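Local coordinates for protein uronate isomerase (Bacillus halodurans C-125, PDB 3HK5) that probably interconverts uronic acids such as D-glucuronate with their keto-sugar isomers, as a zinc-binding member of the amidohydrolase superfamily, at residues D24-L29 with P351-A356; H28-N33 with M142-F147; L39-E44 with E117-K122; E126-V131 with R357-L362. All coordinates share one frame; numbering follows the deposited sequence.

How the contacts relate
Contacts 1 and 2 share His-28 and Leu-29 and both reach the zinc ion and the D-arabinaric acid, their centres about 12 Å apart; Thr-27 O of the first and Thr-143 OG1 of the second, 2.8 Å apart, join them. Contact 4, centred about 13 Å from contact 1, packs against it where Leu-29 CD2 lies 3.4 Å from Leu-359 N, and reaches the ligand by Arg-357. Contact 3 lies about 22 Å from the chain centre and about 10 Å from contact 4, centre to centre; Lys-122 NZ, 2.7 Å from Gln-127 OE1, links these two. Between contacts 1 and 3 the nearest atoms stay about 5 Å apart.

Contact 1 (D24-L29 with P351-A356); sequences DMHTHL and PQHSDA. With ZN (zinc ion), chain E; RAT (D-arabinaric acid), chain C.
This contact forms the zinc site at the heart of an amidohydrolase-type barrel: His-26 and His-28, the HxH pair following strand 22-24, meet Asp-355 across the metal. The zinc ion is bound by His-26 NE2 at 2.2 Å, by His-28 NE2 and Asp-355 OD1, and by O1B and O2 of D-arabinaric acid, which makes five ligand atoms. The two imidazoles approach the carboxylate differently. The ring of His-28 is nearly coplanar with it (12°), whereas that of His-26 stands almost upright to it (80°). His-353 forms a second shell: its NE2 donates to Asp-355 OD2 at 2.9 Å, meeting that oxygen from above the carboxylate plane while keeping the bond in its own ring plane. One oxygen of Asp-355 thus serves the metal and the other is gripped by a histidine, which is likely to limit rotation of the carboxylate.

Two backbone bonds tie the loops together: Asp-355 N donates to His-26 O (2.9 Å), and His-28 N to Ala-356 O (2.7 Å). Behind them Asp-24 clasps Ser-354 with both oxygens. Ser-354 N reaches the syn lone pair of OD1 at 2.8 Å in a nearly straight bond, and Ser-354 OG donates to OD2 at 2.5 Å. With OG lying between its own N and carbonyl carbon (chi1 72°), Ser-354 can also accept from Ala-356 N, an ST turn.

Strand 137-141 pairs with Asp-24 through Asp-139 and Val-141, Trp-366 of helix 361-386 binds Asp-24 OD2, and Phe-408 of helix 393-412 lies against Met-25.

Contact 2 (H28-N33 with M142-F147); sequences HLFSPN and MTNDPF. With ZN (zinc ion), chain E; RAT (D-arabinaric acid), chain C.
Thr-143 OG1 lies over one face of the His-28 imidazole, 3.7 Å from CE1, while O1B of the D-arabinaric acid is at the edge of that ring, in its plane. The Phe-30 ring carries a water on one face, offset toward the rim, and Met-142 SD and Thr-143 O approach it obliquely. Two loops that follow neighbouring parallel strands, 22-24 and 137-141, of an amidohydrolase-type barrel meet in this way beside the metal site. Thr-143 directs its CB at the histidine, and its OG1 bonds to Thr-27 O, which fixes the hydroxyl beside the zinc-binding ring.

Farther out, Met-142 lies along the backbone of 29-31: its CG is 3.3 Å from Leu-29 O, and its sulfur makes a Met-aromatic contact, 4.1 Å from Phe-30 CD1. The line from sulfur to ring centroid leans 63° off the normal. CG of Phe-30 sits beside its own N and opposite the carbonyl carbon (chi1 -65°), a setting that carries CE1 to 3.5 Å from Thr-143 O. An alanine at Phe-30 would remove the ring and is likely to open a gap beside Met-142 SD, leaving that sulfur freer to turn. The backbones themselves are bridged by the water, which donates to Leu-29 O and accepts from Thr-143 N, so one molecule satisfies a polar atom from each loop. At the outer end Ser-31 N makes a weak hydrogen bond to Met-142 SD, 3.7 Å long with an angle of 154° at the hydrogen.

Contact 3 (L39-E44 with E117-K122); sequences LWDIDE and EYFAKK
Phe-119 meets Trp-40, Asp-41 and Ile-42 in turn, and Tyr-118 just before it backs the same ring from behind. CD2 of Tyr-118 stands 3.7 Å above the centre of the Phe-119 ring, on the face opposite the one that 39-44 covers. Phe-119 itself points its CB at that segment, with CG opposite its own carbonyl carbon (chi1 -57°), and this lays the ring against the turn of chain entering helix 42-46. Ile-42 N lies 3.7 Å over the ring centre, and Asp-41 CA is above the rim on the same side. Ile-42 crosses the phenyl group at about a right angle, its CB 3.5 Å from Phe-119 CE2. At the other end of the side chain, Asp-41 OD1 comes to 3.2 Å from Phe-119 CB, its carboxylate plane steeply inclined to the ring (71°).

In the fold this is a joint between helix ends: the loop leading into helix 42-46 and its first turn pack on the C-terminal end of helix 112-120 and the residues just after it, while Val-96 and Leu-100 of helix 91-102 touch Ile-42 as well.

Beyond the helix the chain turns, and Lys-122 presents its carbonyl to the indole of Trp-40. Lys-122 O lies at the ring edge, in plane, 3.4 Å from Trp-40 CH2, and Phe-119 O is 3.5 Å from the same carbon, approaching obliquely. The amino group of Lys-122 instead bonds to Tyr-118 OH (2.9 Å) and to Gln-127 and Thr-130 of helix 124-135.

Contact 4 (E126-V131 with R357-L362); sequences EQVDTV and RVLEQL. With RAT (D-arabinaric acid), chain C.
Leu-359 is the bump of this interface, its branched end pushed into a hollow on helix 124-135 formed by Gln-127, Val-128 and Val-131. Leu-359 CD2 lies 3.5 Å from Gln-127 CG and 3.8 Å from Val-128 CG2. The other branch, Leu-359 CD1, is 4.0 Å from Val-131 CG1, the two side chains sliding past each other in opposite directions. In return Val-131 CG1 fits between Leu-359 O and Leu-362 CB, at 3.5 and 3.9 Å. The bump is borne on a type I beta turn, Val-358 to Gln-361, leading into helix 361-386, and through it the loop after the zinc-binding aspartate docks on the outer helix 124-135.

Beside this apolar fit, Gln-127 folds at chi2 (68°) and brings NE2 to Glu-360 OE2. That bond is short and straight (2.6 Å, 170°), lies in the amide plane and uses the anti lone pair of the carboxylate. OE1 of Gln-127 takes Lys-122 NZ, and Glu-360 OE1 takes Asp-41 N. A leucine in place of Gln-127 would probably leave Glu-360 OE2 without this donor and Lys-122 without one acceptor.

At the far end Arg-357 extends to the D-arabinaric acid, NE donating to O5A at 2.8 Å and NH2 to O4.

Contact 1 (D24-L29 with P351-A356)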
# COMPACT_ATOMS: atom_id res chain seq x y z
N ASP A 24 -3.55 40.93 -13.30
CA ASP A 24 -4.24 39.65 -13.16
C ASP A 24 -3.27 38.59 -13.68
O ASP A 24 -3.18 38.37 -14.89
CB ASP A 24 -5.50 39.67 -14.04
CG ASP A 24 -6.57 38.73 -13.53
OD1 ASP A 24 -6.21 37.68 -12.96
OD2 ASP A 24 -7.76 39.04 -13.71
N MET A 25 -2.57 37.90 -12.78
CA MET A 25 -1.54 36.96 -13.23
C MET A 25 -1.95 35.59 -13.76
O MET A 25 -1.10 34.74 -14.04
CB MET A 25 -0.43 36.83 -12.17
CG MET A 25 -0.89 36.59 -10.75
SD MET A 25 -1.40 34.90 -10.46
CE MET A 25 0.15 34.07 -10.68
N HIS A 26 -3.25 35.36 -13.91
CA HIS A 26 -3.74 34.13 -14.51
C HIS A 26 -5.18 34.26 -14.95
O HIS A 26 -6.08 34.37 -14.12
CB HIS A 26 -3.61 32.92 -13.59
CG HIS A 26 -4.23 31.68 -14.16
ND1 HIS A 26 -3.88 31.18 -15.40
CD2 HIS A 26 -5.23 30.88 -13.71
CE1 HIS A 26 -4.63 30.13 -15.68
NE2 HIS A 26 -5.46 29.93 -14.67
N THR A 27 -5.38 34.25 -16.26
CA THR A 27 -6.71 34.33 -16.87
C THR A 27 -6.74 33.46 -18.12
O THR A 27 -5.72 32.89 -18.52
CB THR A 27 -7.07 35.76 -17.34
OG1 THR A 27 -6.34 36.05 -18.54
CG2 THR A 27 -6.73 36.80 -16.27
N HIS A 28 -7.92 33.37 -18.72
CA HIS A 28 -8.13 32.63 -19.95
C HIS A 28 -8.69 33.62 -20.96
O HIS A 28 -9.60 33.31 -21.75
CB HIS A 28 -9.09 31.46 -19.69
CG HIS A 28 -8.54 30.44 -18.74
ND1 HIS A 28 -7.69 29.43 -19.14
CD2 HIS A 28 -8.65 30.33 -17.39
CE1 HIS A 28 -7.30 28.74 -18.08
NE2 HIS A 28 -7.87 29.27 -17.01
N LEU A 29 -8.15 34.83 -20.92
CA LEU A 29 -8.55 35.89 -21.84
C LEU A 29 -7.45 35.99 -22.89
O LEU A 29 -6.35 35.47 -22.70
CB LEU A 29 -8.69 37.22 -21.11
CG LEU A 29 -9.74 37.25 -20.00
CD1 LEU A 29 -9.80 38.65 -19.38
CD2 LEU A 29 -11.10 36.85 -20.56
N PRO A 351 -2.55 37.38 -3.25
CA PRO A 351 -3.90 36.97 -2.83
C PRO A 351 -4.89 36.46 -3.87
O PRO A 351 -5.67 35.55 -3.58
CB PRO A 351 -4.42 38.20 -2.07
CG PRO A 351 -3.66 39.34 -2.69
CD PRO A 351 -2.28 38.77 -2.85
N GLN A 352 -4.86 37.01 -5.08
CA GLN A 352 -5.86 36.58 -6.04
C GLN A 352 -5.52 36.77 -7.52
O GLN A 352 -4.62 37.54 -7.88
CB GLN A 352 -7.17 37.31 -5.71
CG GLN A 352 -8.36 36.90 -6.53
CD GLN A 352 -8.79 35.47 -6.23
OE1 GLN A 352 -7.99 34.54 -6.32
NE2 GLN A 352 -10.06 35.30 -5.89
N HIS A 353 -6.26 36.04 -8.35
CA HIS A 353 -6.20 36.10 -9.80
C HIS A 353 -7.66 35.83 -10.20
O HIS A 353 -8.40 35.25 -9.41
CB HIS A 353 -5.26 35.03 -10.39
CG HIS A 353 -5.76 33.62 -10.26
ND1 HIS A 353 -5.44 32.82 -9.19
CD2 HIS A 353 -6.53 32.87 -11.08
CE1 HIS A 353 -6.00 31.63 -9.35
NE2 HIS A 353 -6.66 31.64 -10.49
N SER A 354 -8.08 36.25 -11.39
CA SER A 354 -9.49 36.05 -11.78
C SER A 354 -9.82 34.75 -12.48
O SER A 354 -10.92 34.23 -12.32
CB SER A 354 -9.95 37.19 -12.69
OG SER A 354 -9.35 37.08 -13.97
N ASP A 355 -8.88 34.24 -13.27
CA ASP A 355 -9.09 33.02 -14.03
C ASP A 355 -10.22 33.28 -15.03
O ASP A 355 -10.89 32.36 -15.47
CB ASP A 355 -9.50 31.87 -13.10
CG ASP A 355 -8.68 30.62 -13.33
OD1 ASP A 355 -8.53 30.21 -14.50
OD2 ASP A 355 -8.17 30.04 -12.34
N ALA A 356 -10.41 34.55 -15.37
CA ALA A 356 -11.48 34.95 -16.27
C ALA A 356 -11.45 34.27 -17.63
O ALA A 356 -10.40 34.22 -18.30
CB ALA A 356 -11.48 36.46 -16.45
ZN ZN E . -7.27 28.80 -15.13
O1A RAT C . -6.76 24.56 -15.39
C1 RAT C . -7.08 25.76 -15.24
O1B RAT C . -6.37 26.75 -15.53
C2 RAT C . -8.47 26.04 -14.66
O2 RAT C . -8.48 27.38 -14.12
C3 RAT C . -9.57 25.89 -15.73
O3 RAT C . -9.48 26.96 -16.69
C4 RAT C . -11.01 25.88 -15.13
O4 RAT C . -11.94 25.32 -16.06
C5 RAT C . -11.52 27.29 -14.74
O5A RAT C . -12.41 27.81 -15.44
O5B RAT C . -10.98 27.82 -13.73
O HOH W 1 -3.19 38.50 -9.86

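Contact 2 (H28-N33 with M142-F147)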
# COMPACT_ATOMS: atom_id res chain seq x y z
N HIS A 28 -7.92 33.37 -18.72
CA HIS A 28 -8.13 32.63 -19.95
C HIS A 28 -8.69 33.62 -20.96
O HIS A 28 -9.60 33.31 -21.75
CB HIS A 28 -9.09 31.46 -19.69
CG HIS A 28 -8.54 30.44 -18.74
ND1 HIS A 28 -7.69 29.43 -19.14
CD2 HIS A 28 -8.65 30.33 -17.39
CE1 HIS A 28 -7.30 28.74 -18.08
NE2 HIS A 28 -7.87 29.27 -17.01
N LEU A 29 -8.15 34.83 -20.92
CA LEU A 29 -8.55 35.89 -21.84
C LEU A 29 -7.45 35.99 -22.89
O LEU A 29 -6.35 35.47 -22.70
CB LEU A 29 -8.69 37.22 -21.11
CG LEU A 29 -9.74 37.25 -20.00
CD1 LEU A 29 -9.80 38.65 -19.38
CD2 LEU A 29 -11.10 36.85 -20.56
N PHE A 30 -7.76 36.67 -23.99
CA PHE A 30 -6.79 36.83 -25.06
C PHE A 30 -6.80 38.24 -25.63
O PHE A 30 -7.84 38.91 -25.63
CB PHE A 30 -7.09 35.85 -26.20
CG PHE A 30 -6.93 34.40 -25.81
CD1 PHE A 30 -5.68 33.78 -25.89
CD2 PHE A 30 -8.03 33.64 -25.40
CE1 PHE A 30 -5.53 32.43 -25.56
CE2 PHE A 30 -7.89 32.29 -25.07
CZ PHE A 30 -6.63 31.68 -25.16
N SER A 31 -5.64 38.69 -26.09
CA SER A 31 -5.53 40.01 -26.70
C SER A 31 -6.61 40.05 -27.78
O SER A 31 -6.81 39.07 -28.50
CB SER A 31 -4.15 40.18 -27.32
OG SER A 31 -3.97 41.49 -27.80
N PRO A 32 -7.32 41.18 -27.91
CA PRO A 32 -8.39 41.36 -28.89
C PRO A 32 -8.03 40.95 -30.31
O PRO A 32 -8.81 40.28 -30.99
CB PRO A 32 -8.70 42.85 -28.80
CG PRO A 32 -8.34 43.19 -27.41
CD PRO A 32 -7.05 42.44 -27.21
N ASN A 33 -6.84 41.35 -30.75
CA ASN A 33 -6.37 41.05 -32.10
C ASN A 33 -6.18 39.56 -32.34
O ASN A 33 -5.95 39.14 -33.48
CB ASN A 33 -5.04 41.78 -32.36
CG ASN A 33 -3.90 41.24 -31.52
OD1 ASN A 33 -4.11 40.81 -30.38
ND2 ASN A 33 -2.69 41.28 -32.06
N MET A 142 -2.29 35.89 -19.97
CA MET A 142 -3.05 34.90 -20.72
C MET A 142 -2.58 33.50 -20.39
O MET A 142 -1.59 33.32 -19.68
CB MET A 142 -2.85 35.11 -22.24
CG MET A 142 -3.23 36.47 -22.82
SD MET A 142 -2.98 36.58 -24.64
CE MET A 142 -1.26 36.76 -24.71
N THR A 143 -3.31 32.52 -20.91
CA THR A 143 -2.96 31.11 -20.79
C THR A 143 -2.84 30.74 -22.28
O THR A 143 -3.84 30.70 -23.01
CB THR A 143 -4.08 30.27 -20.14
OG1 THR A 143 -4.20 30.60 -18.75
CG2 THR A 143 -3.76 28.77 -20.24
N ASN A 144 -1.61 30.49 -22.73
CA ASN A 144 -1.38 30.18 -24.13
C ASN A 144 -0.89 28.75 -24.34
O ASN A 144 0.26 28.42 -24.03
CB ASN A 144 -0.39 31.20 -24.70
CG ASN A 144 -0.80 32.63 -24.40
OD1 ASN A 144 -1.72 33.17 -25.03
ND2 ASN A 144 -0.16 33.24 -23.41
N ASP A 145 -1.77 27.92 -24.89
CA ASP A 145 -1.49 26.52 -25.14
C ASP A 145 -1.04 26.29 -26.58
O ASP A 145 -1.86 26.28 -27.50
CB ASP A 145 -2.74 25.69 -24.84
CG ASP A 145 -2.54 24.20 -25.03
OD1 ASP A 145 -1.44 23.79 -25.45
OD2 ASP A 145 -3.49 23.45 -24.75
N PRO A 146 0.27 26.08 -26.80
CA PRO A 146 0.77 25.85 -28.16
C PRO A 146 0.27 24.55 -28.77
O PRO A 146 0.55 24.26 -29.93
CB PRO A 146 2.29 25.85 -27.97
CG PRO A 146 2.44 25.23 -26.60
CD PRO A 146 1.35 25.95 -25.81
N PHE A 147 -0.47 23.77 -27.99
CA PHE A 147 -1.00 22.49 -28.48
C PHE A 147 -2.40 22.63 -29.03
O PHE A 147 -2.96 21.67 -29.57
CB PHE A 147 -0.97 21.46 -27.35
CG PHE A 147 0.41 21.10 -26.92
CD1 PHE A 147 1.19 20.25 -27.70
CD2 PHE A 147 0.97 21.65 -25.77
CE1 PHE A 147 2.50 19.96 -27.34
CE2 PHE A 147 2.28 21.37 -25.41
CZ PHE A 147 3.06 20.52 -26.20
ZN ZN E . -7.27 28.80 -15.13
O1A RAT C . -6.76 24.56 -15.39
C1 RAT C . -7.08 25.76 -15.24
O1B RAT C . -6.37 26.75 -15.53
C2 RAT C . -8.47 26.04 -14.66
O2 RAT C . -8.48 27.38 -14.12
C3 RAT C . -9.57 25.89 -15.73
O3 RAT C . -9.48 26.96 -16.69
C4 RAT C . -11.01 25.88 -15.13
O4 RAT C . -11.94 25.32 -16.06
C5 RAT C . -11.52 27.29 -14.74
O5A RAT C . -12.41 27.81 -15.44
O5B RAT C . -10.98 27.82 -13.73
O HOH W 2 -5.72 32.82 -22.17

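Contact 3 (L39-E44 with E117-K122)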
# COMPACT_ATOMS: atom_id res chain seq x y z
N LEU A 39 -13.56 35.70 -25.58
CA LEU A 39 -14.99 35.65 -25.33
C LEU A 39 -15.45 36.85 -24.52
O LEU A 39 -14.75 37.30 -23.62
CB LEU A 39 -15.35 34.37 -24.57
CG LEU A 39 -14.88 33.05 -25.21
CD1 LEU A 39 -15.26 31.88 -24.32
CD2 LEU A 39 -15.53 32.90 -26.59
N TRP A 40 -16.62 37.37 -24.87
CA TRP A 40 -17.23 38.49 -24.17
C TRP A 40 -18.69 38.55 -24.61
O TRP A 40 -19.02 38.08 -25.69
CB TRP A 40 -16.50 39.80 -24.51
CG TRP A 40 -16.56 40.24 -25.94
CD1 TRP A 40 -15.83 39.77 -26.99
CD2 TRP A 40 -17.34 41.33 -26.46
NE1 TRP A 40 -16.09 40.50 -28.13
CE2 TRP A 40 -17.02 41.46 -27.83
CE3 TRP A 40 -18.28 42.21 -25.90
CZ2 TRP A 40 -17.60 42.44 -28.65
CZ3 TRP A 40 -18.86 43.18 -26.72
CH2 TRP A 40 -18.51 43.29 -28.08
N ASP A 41 -19.56 39.10 -23.76
CA ASP A 41 -21.00 39.17 -24.02
C ASP A 41 -21.72 38.72 -22.76
O ASP A 41 -21.17 37.94 -21.99
CB ASP A 41 -21.45 38.16 -25.09
CG ASP A 41 -21.82 38.80 -26.38
OD1 ASP A 41 -22.38 39.92 -26.34
OD2 ASP A 41 -21.56 38.19 -27.44
N ILE A 42 -22.97 39.15 -22.59
CA ILE A 42 -23.77 38.69 -21.48
C ILE A 42 -24.13 37.23 -21.79
O ILE A 42 -24.39 36.44 -20.89
CB ILE A 42 -25.06 39.53 -21.33
CG1 ILE A 42 -25.95 38.95 -20.22
CG2 ILE A 42 -25.82 39.54 -22.65
CD1 ILE A 42 -25.30 38.90 -18.84
N ASP A 43 -24.17 36.88 -23.08
CA ASP A 43 -24.47 35.50 -23.46
C ASP A 43 -23.31 34.61 -23.03
O ASP A 43 -23.52 33.49 -22.54
CB ASP A 43 -24.66 35.36 -24.97
CG ASP A 43 -25.92 36.05 -25.47
OD1 ASP A 43 -27.01 35.82 -24.89
OD2 ASP A 43 -25.83 36.81 -26.45
N GLU A 44 -22.08 35.10 -23.21
CA GLU A 44 -20.89 34.34 -22.82
C GLU A 44 -20.84 34.25 -21.31
O GLU A 44 -20.51 33.21 -20.76
CB GLU A 44 -19.62 35.03 -23.33
CG GLU A 44 -19.44 35.03 -24.84
CD GLU A 44 -19.47 33.63 -25.44
OE1 GLU A 44 -18.94 32.69 -24.81
OE2 GLU A 44 -20.02 33.47 -26.55
N GLU A 117 -28.48 44.39 -26.04
CA GLU A 117 -28.33 45.54 -26.92
C GLU A 117 -27.00 46.24 -26.68
O GLU A 117 -26.31 46.63 -27.62
CB GLU A 117 -29.47 46.54 -26.71
CG GLU A 117 -30.83 46.09 -27.24
CD GLU A 117 -30.84 45.90 -28.75
OE1 GLU A 117 -30.32 46.78 -29.47
OE2 GLU A 117 -31.38 44.88 -29.23
N TYR A 118 -26.63 46.39 -25.40
CA TYR A 118 -25.38 47.06 -25.02
C TYR A 118 -24.15 46.45 -25.68
O TYR A 118 -23.25 47.18 -26.14
CB TYR A 118 -25.19 47.01 -23.50
CG TYR A 118 -23.85 47.54 -23.03
CD1 TYR A 118 -23.70 48.86 -22.62
CD2 TYR A 118 -22.73 46.71 -22.99
CE1 TYR A 118 -22.46 49.35 -22.19
CE2 TYR A 118 -21.50 47.18 -22.56
CZ TYR A 118 -21.37 48.50 -22.16
OH TYR A 118 -20.14 48.96 -21.75
N PHE A 119 -24.09 45.13 -25.72
CA PHE A 119 -22.94 44.43 -26.28
C PHE A 119 -22.86 44.36 -27.80
O PHE A 119 -21.77 44.40 -28.38
CB PHE A 119 -22.89 43.01 -25.71
CG PHE A 119 -22.83 42.97 -24.21
CD1 PHE A 119 -21.61 43.12 -23.54
CD2 PHE A 119 -23.99 42.79 -23.46
CE1 PHE A 119 -21.55 43.10 -22.15
CE2 PHE A 119 -23.94 42.77 -22.06
CZ PHE A 119 -22.72 42.92 -21.41
N ALA A 120 -24.01 44.24 -28.46
CA ALA A 120 -24.05 44.11 -29.91
C ALA A 120 -23.59 45.34 -30.70
O ALA A 120 -23.32 45.25 -31.89
CB ALA A 120 -25.45 43.71 -30.36
N LYS A 121 -23.48 46.49 -30.04
CA LYS A 121 -23.06 47.70 -30.73
C LYS A 121 -21.61 48.12 -30.47
O LYS A 121 -21.22 49.23 -30.83
CB LYS A 121 -24.01 48.84 -30.37
CG LYS A 121 -23.97 49.25 -28.91
CD LYS A 121 -25.02 50.31 -28.57
CE LYS A 121 -26.43 49.76 -28.68
NZ LYS A 121 -27.44 50.69 -28.12
N LYS A 122 -20.82 47.24 -29.86
CA LYS A 122 -19.42 47.55 -29.56
C LYS A 122 -18.47 46.55 -30.22
O LYS A 122 -18.90 45.49 -30.66
CB LYS A 122 -19.18 47.49 -28.04
CG LYS A 122 -20.09 48.39 -27.22
CD LYS A 122 -19.80 48.27 -25.73
CE LYS A 122 -18.40 48.76 -25.37
NZ LYS A 122 -18.26 49.02 -23.91

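Contact 4 (E126-V131 with R357-L362)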
# COMPACT_ATOMS: atom_id res chain seq x y z
N GLU A 126 -13.11 47.88 -28.12
CA GLU A 126 -13.84 48.84 -27.31
C GLU A 126 -14.24 48.27 -25.96
O GLU A 126 -14.08 48.92 -24.93
CB GLU A 126 -15.10 49.33 -28.03
CG GLU A 126 -14.84 49.91 -29.41
CD GLU A 126 -16.11 50.40 -30.09
OE1 GLU A 126 -17.11 49.65 -30.12
OE2 GLU A 126 -16.11 51.55 -30.59
N GLN A 127 -14.77 47.05 -25.97
CA GLN A 127 -15.19 46.41 -24.73
C GLN A 127 -13.99 46.14 -23.83
O GLN A 127 -14.10 46.20 -22.61
CB GLN A 127 -15.96 45.12 -25.01
CG GLN A 127 -16.51 44.45 -23.74
CD GLN A 127 -17.61 45.25 -23.07
OE1 GLN A 127 -17.62 46.49 -23.11
NE2 GLN A 127 -18.54 44.55 -22.43
N VAL A 128 -12.84 45.84 -24.43
CA VAL A 128 -11.64 45.58 -23.65
C VAL A 128 -11.25 46.88 -22.94
O VAL A 128 -10.95 46.87 -21.74
CB VAL A 128 -10.46 45.11 -24.54
CG1 VAL A 128 -9.15 45.20 -23.79
CG2 VAL A 128 -10.69 43.67 -24.98
N ASP A 129 -11.25 47.98 -23.68
CA ASP A 129 -10.92 49.27 -23.07
C ASP A 129 -11.88 49.54 -21.92
O ASP A 129 -11.47 49.94 -20.83
CB ASP A 129 -11.02 50.41 -24.08
CG ASP A 129 -9.93 50.35 -25.13
OD1 ASP A 129 -8.87 49.74 -24.86
OD2 ASP A 129 -10.13 50.93 -26.22
N THR A 130 -13.17 49.31 -22.17
CA THR A 130 -14.20 49.55 -21.17
C THR A 130 -14.01 48.71 -19.91
O THR A 130 -13.97 49.24 -18.80
CB THR A 130 -15.59 49.24 -21.74
OG1 THR A 130 -15.79 49.99 -22.94
CG2 THR A 130 -16.68 49.59 -20.71
N VAL A 131 -13.89 47.40 -20.08
CA VAL A 131 -13.73 46.50 -18.95
C VAL A 131 -12.47 46.70 -18.12
O VAL A 131 -12.55 46.75 -16.89
CB VAL A 131 -13.82 45.04 -19.41
CG1 VAL A 131 -13.42 44.09 -18.28
CG2 VAL A 131 -15.24 44.74 -19.86
N ARG A 357 -12.60 33.73 -18.03
CA ARG A 357 -12.76 33.07 -19.33
C ARG A 357 -13.53 34.01 -20.24
O ARG A 357 -13.42 33.94 -21.46
CB ARG A 357 -13.54 31.76 -19.17
CG ARG A 357 -12.68 30.55 -18.80
CD ARG A 357 -13.55 29.38 -18.45
NE ARG A 357 -12.78 28.16 -18.22
CZ ARG A 357 -12.41 27.31 -19.18
NH1 ARG A 357 -12.73 27.55 -20.44
NH2 ARG A 357 -11.73 26.21 -18.87
N VAL A 358 -14.33 34.88 -19.63
CA VAL A 358 -15.12 35.86 -20.36
C VAL A 358 -14.69 37.25 -19.90
O VAL A 358 -14.68 37.56 -18.70
CB VAL A 358 -16.64 35.65 -20.08
CG1 VAL A 358 -17.48 36.60 -20.94
CG2 VAL A 358 -17.00 34.19 -20.35
N LEU A 359 -14.31 38.08 -20.87
CA LEU A 359 -13.83 39.43 -20.60
C LEU A 359 -14.50 40.19 -19.45
O LEU A 359 -13.81 40.65 -18.54
CB LEU A 359 -13.93 40.27 -21.88
CG LEU A 359 -13.53 41.74 -21.78
CD1 LEU A 359 -12.07 41.86 -21.34
CD2 LEU A 359 -13.75 42.42 -23.13
N GLU A 360 -15.82 40.32 -19.48
CA GLU A 360 -16.53 41.06 -18.42
C GLU A 360 -16.34 40.53 -16.99
O GLU A 360 -16.59 41.25 -16.02
CB GLU A 360 -18.03 41.11 -18.72
CG GLU A 360 -18.43 41.97 -19.92
CD GLU A 360 -18.16 41.30 -21.26
OE1 GLU A 360 -17.94 40.06 -21.29
OE2 GLU A 360 -18.19 42.01 -22.29
N GLN A 361 -15.92 39.28 -16.85
CA GLN A 361 -15.76 38.70 -15.53
C GLN A 361 -14.72 39.44 -14.70
O GLN A 361 -14.76 39.38 -13.47
CB GLN A 361 -15.40 37.22 -15.63
CG GLN A 361 -16.47 36.41 -16.33
CD GLN A 361 -16.09 34.94 -16.45
OE1 GLN A 361 -14.92 34.61 -16.64
NE2 GLN A 361 -17.09 34.07 -16.36
N LEU A 362 -13.79 40.13 -15.36
CA LEU A 362 -12.77 40.88 -14.65
C LEU A 362 -13.43 41.85 -13.67
O LEU A 362 -12.89 42.15 -12.61
CB LEU A 362 -11.90 41.67 -15.63
CG LEU A 362 -10.99 40.85 -16.55
CD1 LEU A 362 -10.25 41.79 -17.52
CD2 LEU A 362 -9.99 40.06 -15.69
O1A RAT C . -6.76 24.56 -15.39
C1 RAT C . -7.08 25.76 -15.24
O1B RAT C . -6.37 26.75 -15.53
C2 RAT C . -8.47 26.04 -14.66
O2 RAT C . -8.48 27.38 -14.12
C3 RAT C . -9.57 25.89 -15.73
O3 RAT C . -9.48 26.96 -16.69
C4 RAT C . -11.01 25.88 -15.13
O4 RAT C . -11.94 25.32 -16.06
C5 RAT C . -11.52 27.29 -14.74
O5A RAT C . -12.41 27.81 -15.44
O5B RAT C . -10.98 27.82 -13.73